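Beta-d-glucoside glucohydrolase (Hypocrea jecorina, PDB 3ZZ1) is a secreted family 3 beta-glucosidase that probably removes terminal, non-reducing beta-D-glucosyl residues as beta-D-glucose during cellulose degradation. Local coordinates at residues 202-207 with 234-239; 567-572 with 700-705. All blocks are in the same frame, centred on the assembly; numbering follows the deposited sequence.

How the contacts relate
Contact 1 works within one domain of this large hydrolase and contact 2 between two, so together they illustrate both ways in which a multidomain chain is held together. Following the chain from the N terminus, contact 1 comes first and closes a loop of 26 residues that includes helix 216-226, joining neighbouring parallel strands inside the N-terminal barrel-like domain. Contact 2 opens only after contact 1 has closed, so the two follow in series and neither nest nor cross. It brings residues 567-572 back to 700-705 across a long, strand-rich interval, tying the loop after helix 559-564 to the fibronectin-like sheet. The centres of contacts 1 and 2 are about 36 Å apart, on opposite sides of the chain's centre.

Contact 1: 202-207 with 234-239; sequences CSYNKV and MTDWNA
Tyr204, with CG anti to its carbonyl carbon (chi1 -81°), swings its ring across to Asp236, whose CG stands anti to the backbone N (chi1 -158°), which sets CB over the ring face and the carboxylate beyond the rim at CE2. The two side chains cross at about a right angle. Asp236 CB makes a CH-pi contact, 4.2 Å from the Tyr204 ring centroid. The carboxylate is turned 31° from the ring plane. Its OD2 lies 3.4 Å from Tyr204 CE2. At the far end of the ring Tyr204 OH gives a short 2.5 Å hydrogen bond to Trp237 O, which lies near the ring plane. Ala239 CB approaches Tyr204 CD1 obliquely, at 3.7 Å.

Two donors hold the Asp236 carboxylate. Trp237 N donates to Asp236 OD1 over 2.7 Å, on the anti side, while a water linked to Tyr204 N donates to Asp236 OD2. A second water bridges Ser203 O and Ala239 O. The type II turn from Asp236 to Ala239, with Asn238 in the left-handed conformation that suits its third position, folds the chain back so that Trp237 O and Ala239 both reach Tyr204.

Before the turn, at the strand ends, parallel pairing sets the register: Cys202 N donates to Met234 O at 2.8 Å, and Asp236 N to Cys202 O at 2.9 Å. Cys202, still in its strand, is joined to Cys213 by a disulfide. Strand 199-202, with 154-160 on its other flank, thus pairs with strand 232-235, the two joined through helix 216-226 in a beta-alpha-beta crossover. Just past their C-terminal ends, where TIM-barrel enzymes carry their active sites, Asp236 also packs on His159 of strand 154-160, and Trp237 meets Trp37 edge-to-face.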
ATOM      1  N   CYS A 202       4.303  -8.447  13.035  1.00 11.57           N
ATOM      2  CA  CYS A 202       3.858  -7.548  14.110  1.00 11.84           C
ATOM      3  C   CYS A 202       4.753  -6.308  14.228  1.00 11.59           C
ATOM      4  O   CYS A 202       5.945  -6.363  13.923  1.00 11.64           O
ATOM      5  CB  CYS A 202       3.702  -8.276  15.454  1.00 12.08           C
ATOM      6  SG  CYS A 202       5.136  -9.211  16.045  1.00 13.46           S
ATOM      7  N   SER A 203       4.163  -5.201  14.675  1.00 11.38           N
ATOM      8  CA  SER A 203       4.780  -3.877  14.555  1.00 11.25           C
ATOM      9  C   SER A 203       5.656  -3.466  15.738  1.00 11.32           C
ATOM     10  O   SER A 203       5.688  -4.140  16.771  1.00 11.06           O
ATOM     11  CB  SER A 203       3.702  -2.815  14.297  1.00 11.17           C
ATOM     12  OG  SER A 203       2.759  -2.775  15.353  1.00 10.23           O
ATOM     13  N   TYR A 204       6.355  -2.340  15.572  1.00 11.28           N
ATOM     14  CA  TYR A 204       7.223  -1.776  16.615  1.00 11.13           C
ATOM     15  C   TYR A 204       6.463  -1.196  17.801  1.00 11.10           C
ATOM     16  O   TYR A 204       6.972  -1.179  18.920  1.00 11.38           O
ATOM     17  CB  TYR A 204       8.115  -0.670  16.040  1.00 10.80           C
ATOM     18  CG  TYR A 204       9.339  -1.170  15.315  1.00 10.70           C
ATOM     19  CD1 TYR A 204      10.349  -1.854  15.995  1.00  9.69           C
ATOM     20  CD2 TYR A 204       9.499  -0.945  13.947  1.00 10.23           C
ATOM     21  CE1 TYR A 204      11.479  -2.310  15.329  1.00  9.66           C
ATOM     22  CE2 TYR A 204      10.624  -1.396  13.272  1.00 10.68           C
ATOM     23  CZ  TYR A 204      11.605  -2.079  13.968  1.00 10.01           C
ATOM     24  OH  TYR A 204      12.711  -2.522  13.295  1.00 10.85           O
ATOM     25  N   ASN A 205       5.256  -0.702  17.544  1.00 11.02           N
ATOM     26  CA  ASN A 205       4.529   0.114  18.514  1.00 10.92           C
ATOM     27  C   ASN A 205       3.811  -0.693  19.575  1.00 10.88           C
ATOM     28  O   ASN A 205       3.688  -1.913  19.471  1.00 10.94           O
ATOM     29  CB  ASN A 205       3.528   1.027  17.799  1.00 10.77           C
ATOM     30  CG  ASN A 205       2.590   0.260  16.894  1.00 11.05           C
ATOM     31  OD1 ASN A 205       2.989  -0.196  15.826  1.00 10.56           O
ATOM     32  ND2 ASN A 205       1.331   0.115  17.315  1.00 10.62           N
ATOM     33  N   LYS A 206       3.342   0.009  20.598  1.00 11.13           N
ATOM     34  CA  LYS A 206       2.458  -0.572  21.593  1.00 11.29           C
ATOM     35  C   LYS A 206       1.011  -0.403  21.152  1.00 11.66           C
ATOM     36  O   LYS A 206       0.676   0.516  20.395  1.00 11.27           O
ATOM     37  CB  LYS A 206       2.682   0.074  22.963  1.00 11.22           C
ATOM     38  CG  LYS A 206       4.025  -0.241  23.597  1.00 11.18           C
ATOM     39  CD  LYS A 206       4.133   0.374  24.980  1.00 10.69           C
ATOM     40  CE  LYS A 206       5.294  -0.210  25.750  1.00 10.55           C
ATOM     41  NZ  LYS A 206       5.680   0.637  26.908  1.00 11.09           N
ATOM     42  N   VAL A 207       0.167  -1.319  21.616  1.00 12.31           N
ATOM     43  CA  VAL A 207      -1.267  -1.284  21.370  1.00 12.80           C
ATOM     44  C   VAL A 207      -1.918  -1.409  22.745  1.00 13.25           C
ATOM     45  O   VAL A 207      -1.797  -2.450  23.403  1.00 13.17           O
ATOM     46  CB  VAL A 207      -1.716  -2.448  20.442  1.00 12.80           C
ATOM     47  CG1 VAL A 207      -3.245  -2.516  20.337  1.00 13.23           C
ATOM     48  CG2 VAL A 207      -1.088  -2.317  19.059  1.00 12.60           C
ATOM     49  N   MET A 234       5.712 -13.075  12.550  1.00 11.79           N
ATOM     50  CA  MET A 234       7.095 -12.684  12.769  1.00 11.83           C
ATOM     51  C   MET A 234       7.116 -11.273  13.339  1.00 11.83           C
ATOM     52  O   MET A 234       6.152 -10.517  13.183  1.00 11.66           O
ATOM     53  CB  MET A 234       7.902 -12.758  11.465  1.00 12.05           C
ATOM     54  CG  MET A 234       7.713 -11.566  10.513  1.00 11.78           C
ATOM     55  SD  MET A 234       8.660 -11.718   8.980  1.00 13.34           S
ATOM     56  CE  MET A 234       7.757 -13.009   8.131  1.00 12.24           C
ATOM     57  N   THR A 235       8.210 -10.930  14.009  1.00 11.70           N
ATOM     58  CA  THR A 235       8.403  -9.584  14.530  1.00 11.78           C
ATOM     59  C   THR A 235       8.953  -8.705  13.424  1.00 11.79           C
ATOM     60  O   THR A 235       9.644  -9.191  12.525  1.00 12.03           O
ATOM     61  CB  THR A 235       9.427  -9.550  15.699  1.00 11.50           C
ATOM     62  OG1 THR A 235      10.696 -10.029  15.239  1.00 11.58           O
ATOM     63  CG2 THR A 235       8.968 -10.399  16.869  1.00 11.82           C
ATOM     64  N   ASP A 236       8.660  -7.409  13.496  1.00 11.93           N
ATOM     65  CA  ASP A 236       9.441  -6.427  12.756  1.00 11.63           C
ATOM     66  C   ASP A 236      10.850  -6.498  13.358  1.00 11.94           C
ATOM     67  O   ASP A 236      11.063  -7.203  14.345  1.00 11.92           O
ATOM     68  CB  ASP A 236       8.820  -5.032  12.874  1.00 11.34           C
ATOM     69  CG  ASP A 236       9.235  -4.098  11.734  1.00 10.59           C
ATOM     70  OD1 ASP A 236      10.326  -4.274  11.157  1.00  9.40           O
ATOM     71  OD2 ASP A 236       8.467  -3.172  11.423  1.00 10.40           O
ATOM     72  N   TRP A 237      11.817  -5.810  12.761  1.00 12.21           N
ATOM     73  CA  TRP A 237      13.221  -6.074  13.084  1.00 12.42           C
ATOM     74  C   TRP A 237      13.639  -5.546  14.461  1.00 12.57           C
ATOM     75  O   TRP A 237      13.777  -4.340  14.667  1.00 12.53           O
ATOM     76  CB  TRP A 237      14.139  -5.598  11.945  1.00 12.40           C
ATOM     77  CG  TRP A 237      14.584  -6.721  11.010  1.00 12.22           C
ATOM     78  CD1 TRP A 237      15.862  -6.981  10.602  1.00 11.92           C
ATOM     79  CD2 TRP A 237      13.759  -7.734  10.404  1.00 12.12           C
ATOM     80  NE1 TRP A 237      15.884  -8.076   9.772  1.00 12.37           N
ATOM     81  CE2 TRP A 237      14.612  -8.562   9.638  1.00 11.87           C
ATOM     82  CE3 TRP A 237      12.387  -8.021  10.434  1.00 11.92           C
ATOM     83  CZ2 TRP A 237      14.137  -9.655   8.907  1.00 11.70           C
ATOM     84  CZ3 TRP A 237      11.915  -9.110   9.703  1.00 12.00           C
ATOM     85  CH2 TRP A 237      12.791  -9.915   8.954  1.00 11.40           C
ATOM     86  N   ASN A 238      13.837  -6.483  15.391  1.00 12.84           N
ATOM     87  CA  ASN A 238      14.078  -6.200  16.817  1.00 13.00           C
ATOM     88  C   ASN A 238      12.865  -5.546  17.497  1.00 12.97           C
ATOM     89  O   ASN A 238      13.012  -4.683  18.363  1.00 13.14           O
ATOM     90  CB  ASN A 238      15.366  -5.381  17.037  1.00 13.12           C
ATOM     91  CG  ASN A 238      15.873  -5.448  18.485  1.00 13.99           C
ATOM     92  OD1 ASN A 238      16.023  -6.528  19.053  1.00 14.26           O
ATOM     93  ND2 ASN A 238      16.141  -4.287  19.077  1.00 14.00           N
ATOM     94  N   ALA A 239      11.668  -5.966  17.088  1.00 12.78           N
ATOM     95  CA  ALA A 239      10.418  -5.513  17.701  1.00 12.73           C
ATOM     96  C   ALA A 239       9.950  -6.427  18.851  1.00 12.77           C
ATOM     97  O   ALA A 239       8.870  -6.222  19.418  1.00 12.95           O
ATOM     98  CB  ALA A 239       9.329  -5.380  16.637  1.00 12.46           C
TER
HETATM   99  O   HOH W   1       6.383  -5.087  19.366  1.00  8.81           O
HETATM  100  O   HOH W   2       6.532  -1.864  12.640  1.00  8.41           O

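Contact 2: 567-572 with 700-705; sequences ITPRYE and SSRDIR
Glu572 and Ser700 make the shorter of the hydrogen bonds across this interface: Ser700 OG donates over 2.7 Å to Glu572 OE2, which receives it on its anti lone pair. The same hydroxyl accepts from Arg702 N and, at 2.8 Å, from Asp703 N, forming an ST turn and ST motif that hold the loop bent. A second polar link runs from Arg702, whose NH2 meets Ile567 O at 3.0 Å in the guanidinium plane; its NH1 adds only a weak bond to that oxygen.

The remaining contacts are van der Waals. Pro569 reaches over one guanidinium face, its CD 3.4 Å from Arg702 NH1. Glu572 CG, between its backbone N and carbonyl carbon (chi1 69°), lies 3.7 Å from Arg702 CG, and a bend at chi2 carries OE2 to Ser700.

Glu572 and Arg702 therefore meet through their aliphatic parts and form no salt bridge. The charge of Arg702 is answered by Asp563 of helix 559-564 as well as by the Ile567 carbonyl, and Glu572 is held by a neutral hydroxyl. The interface between the two segments thus probably relies on directional hydrogen bonds more than on charge pairing.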
ATOM      1  N   ILE A 567     -16.452  19.477   5.446  1.00 16.16           N
ATOM      2  CA  ILE A 567     -15.314  20.230   4.930  1.00 15.97           C
ATOM      3  C   ILE A 567     -15.129  19.897   3.459  1.00 15.86           C
ATOM      4  O   ILE A 567     -15.104  18.723   3.080  1.00 15.82           O
ATOM      5  CB  ILE A 567     -14.011  19.930   5.722  1.00 16.02           C
ATOM      6  CG1 ILE A 567     -14.182  20.310   7.198  1.00 15.74           C
ATOM      7  CG2 ILE A 567     -12.814  20.679   5.114  1.00 15.95           C
ATOM      8  CD1 ILE A 567     -13.065  19.820   8.114  1.00 15.93           C
ATOM      9  N   THR A 568     -15.022  20.934   2.635  1.00 15.73           N
ATOM     10  CA  THR A 568     -14.745  20.757   1.215  1.00 15.58           C
ATOM     11  C   THR A 568     -13.234  20.633   0.993  1.00 15.47           C
ATOM     12  O   THR A 568     -12.479  21.575   1.263  1.00 15.46           O
ATOM     13  CB  THR A 568     -15.333  21.910   0.364  1.00 15.82           C
ATOM     14  OG1 THR A 568     -16.724  22.065   0.672  1.00 15.54           O
ATOM     15  CG2 THR A 568     -15.183  21.611  -1.127  1.00 15.19           C
ATOM     16  N   PRO A 569     -12.783  19.459   0.515  1.00 15.20           N
ATOM     17  CA  PRO A 569     -11.371  19.353   0.174  1.00 15.05           C
ATOM     18  C   PRO A 569     -11.108  20.049  -1.154  1.00 14.95           C
ATOM     19  O   PRO A 569     -12.055  20.389  -1.873  1.00 15.02           O
ATOM     20  CB  PRO A 569     -11.141  17.844   0.050  1.00 14.99           C
ATOM     21  CG  PRO A 569     -12.484  17.223  -0.094  1.00 14.94           C
ATOM     22  CD  PRO A 569     -13.541  18.238   0.191  1.00 14.98           C
ATOM     23  N   ARG A 570      -9.841  20.288  -1.467  1.00 14.76           N
ATOM     24  CA  ARG A 570      -9.489  20.754  -2.800  1.00 14.82           C
ATOM     25  C   ARG A 570      -9.775  19.625  -3.785  1.00 14.55           C
ATOM     26  O   ARG A 570     -10.537  19.802  -4.738  1.00 14.60           O
ATOM     27  CB  ARG A 570      -8.023  21.200  -2.867  1.00 14.91           C
ATOM     28  CG  ARG A 570      -7.514  21.588  -4.269  1.00 15.69           C
ATOM     29  CD  ARG A 570      -8.419  22.589  -5.011  1.00 16.49           C
ATOM     30  NE  ARG A 570      -8.455  23.900  -4.368  1.00 17.20           N
ATOM     31  CZ  ARG A 570      -9.403  24.816  -4.567  1.00 17.70           C
ATOM     32  NH1 ARG A 570     -10.410  24.580  -5.399  1.00 17.35           N
ATOM     33  NH2 ARG A 570      -9.344  25.977  -3.927  1.00 17.74           N
ATOM     34  N   TYR A 571      -9.169  18.467  -3.529  1.00 13.96           N
ATOM     35  CA  TYR A 571      -9.393  17.273  -4.332  1.00 13.30           C
ATOM     36  C   TYR A 571      -9.727  16.098  -3.418  1.00 13.32           C
ATOM     37  O   TYR A 571      -8.905  15.685  -2.589  1.00 13.31           O
ATOM     38  CB  TYR A 571      -8.168  16.965  -5.192  1.00 13.17           C
ATOM     39  CG  TYR A 571      -7.731  18.107  -6.089  1.00 12.64           C
ATOM     40  CD1 TYR A 571      -8.608  18.658  -7.024  1.00 12.72           C
ATOM     41  CD2 TYR A 571      -6.446  18.622  -6.011  1.00 12.08           C
ATOM     42  CE1 TYR A 571      -8.218  19.699  -7.849  1.00 12.56           C
ATOM     43  CE2 TYR A 571      -6.044  19.661  -6.838  1.00 12.56           C
ATOM     44  CZ  TYR A 571      -6.940  20.195  -7.751  1.00 12.22           C
ATOM     45  OH  TYR A 571      -6.555  21.225  -8.573  1.00 12.85           O
ATOM     46  N   GLU A 572     -10.941  15.577  -3.570  1.00 12.96           N
ATOM     47  CA  GLU A 572     -11.459  14.522  -2.700  1.00 12.99           C
ATOM     48  C   GLU A 572     -10.910  13.130  -3.030  1.00 12.98           C
ATOM     49  O   GLU A 572     -10.375  12.900  -4.121  1.00 12.88           O
ATOM     50  CB  GLU A 572     -12.994  14.508  -2.731  1.00 13.02           C
ATOM     51  CG  GLU A 572     -13.618  14.058  -4.059  1.00 12.83           C
ATOM     52  CD  GLU A 572     -13.723  15.171  -5.104  1.00 13.31           C
ATOM     53  OE1 GLU A 572     -13.169  16.279  -4.892  1.00 13.86           O
ATOM     54  OE2 GLU A 572     -14.367  14.929  -6.148  1.00 12.13           O
ATOM     55  N   SER A 700     -16.185   9.800  -8.018  1.00 12.16           N
ATOM     56  CA  SER A 700     -15.381  10.114  -6.828  1.00 12.31           C
ATOM     57  C   SER A 700     -16.271  10.023  -5.580  1.00 12.33           C
ATOM     58  O   SER A 700     -17.460   9.713  -5.686  1.00 12.57           O
ATOM     59  CB  SER A 700     -14.742  11.511  -6.934  1.00 12.27           C
ATOM     60  OG  SER A 700     -15.651  12.539  -6.575  1.00 12.89           O
ATOM     61  N   SER A 701     -15.704  10.300  -4.405  1.00 12.55           N
ATOM     62  CA  SER A 701     -16.471  10.296  -3.149  1.00 12.53           C
ATOM     63  C   SER A 701     -17.427  11.491  -3.034  1.00 12.75           C
ATOM     64  O   SER A 701     -18.323  11.493  -2.188  1.00 12.70           O
ATOM     65  CB  SER A 701     -15.537  10.237  -1.934  1.00 12.43           C
ATOM     66  OG  SER A 701     -14.643  11.341  -1.918  1.00 11.97           O
ATOM     67  N   ARG A 702     -17.234  12.498  -3.885  1.00 13.04           N
ATOM     68  CA  ARG A 702     -18.112  13.673  -3.920  1.00 13.48           C
ATOM     69  C   ARG A 702     -18.940  13.752  -5.206  1.00 13.50           C
ATOM     70  O   ARG A 702     -20.061  14.278  -5.200  1.00 13.89           O
ATOM     71  CB  ARG A 702     -17.311  14.969  -3.719  1.00 13.55           C
ATOM     72  CG  ARG A 702     -16.707  15.157  -2.316  1.00 14.24           C
ATOM     73  CD  ARG A 702     -17.745  15.582  -1.278  1.00 15.36           C
ATOM     74  NE  ARG A 702     -17.224  15.462   0.083  1.00 15.81           N
ATOM     75  CZ  ARG A 702     -16.816  16.476   0.842  1.00 14.60           C
ATOM     76  NH1 ARG A 702     -16.874  17.725   0.393  1.00 13.40           N
ATOM     77  NH2 ARG A 702     -16.365  16.237   2.066  1.00 14.13           N
ATOM     78  N   ASP A 703     -18.386  13.227  -6.297  1.00 13.53           N
ATOM     79  CA  ASP A 703     -19.036  13.240  -7.613  1.00 13.33           C
ATOM     80  C   ASP A 703     -19.938  12.013  -7.784  1.00 13.31           C
ATOM     81  O   ASP A 703     -19.648  11.115  -8.582  1.00 13.04           O
ATOM     82  CB  ASP A 703     -17.971  13.293  -8.720  1.00 13.42           C
ATOM     83  CG  ASP A 703     -18.533  13.706 -10.081  1.00 13.76           C
ATOM     84  OD1 ASP A 703     -19.764  13.877 -10.227  1.00 13.35           O
ATOM     85  OD2 ASP A 703     -17.715  13.859 -11.017  1.00 13.88           O
ATOM     86  N   ILE A 704     -21.031  11.986  -7.024  1.00 13.02           N
ATOM     87  CA  ILE A 704     -22.005  10.903  -7.107  1.00 13.12           C
ATOM     88  C   ILE A 704     -22.963  11.164  -8.273  1.00 13.05           C
ATOM     89  O   ILE A 704     -23.589  12.222  -8.350  1.00 13.05           O
ATOM     90  CB  ILE A 704     -22.787  10.713  -5.774  1.00 13.12           C
ATOM     91  CG1 ILE A 704     -21.825  10.509  -4.591  1.00 13.01           C
ATOM     92  CG2 ILE A 704     -23.785   9.543  -5.880  1.00 13.17           C
ATOM     93  CD1 ILE A 704     -20.949   9.257  -4.661  1.00 12.64           C
ATOM     94  N   ARG A 705     -23.052  10.194  -9.177  1.00 12.95           N
ATOM     95  CA  ARG A 705     -23.860  10.315 -10.388  1.00 12.99           C
ATOM     96  C   ARG A 705     -25.244   9.712 -10.208  1.00 12.91           C
ATOM     97  O   ARG A 705     -26.231  10.257 -10.702  1.00 13.25           O
ATOM     98  CB  ARG A 705     -23.155   9.643 -11.572  1.00 12.98           C
ATOM     99  CG  ARG A 705     -21.771  10.195 -11.877  1.00 13.00           C
ATOM    100  CD  ARG A 705     -21.835  11.646 -12.339  1.00 13.19           C
ATOM    101  NE  ARG A 705     -20.501  12.223 -12.475  1.00 13.46           N
ATOM    102  CZ  ARG A 705     -19.732  12.096 -13.551  1.00 12.95           C
ATOM    103  NH1 ARG A 705     -20.164  11.411 -14.602  1.00 12.80           N
ATOM    104  NH2 ARG A 705     -18.531  12.652 -13.575  1.00 12.19           N
TER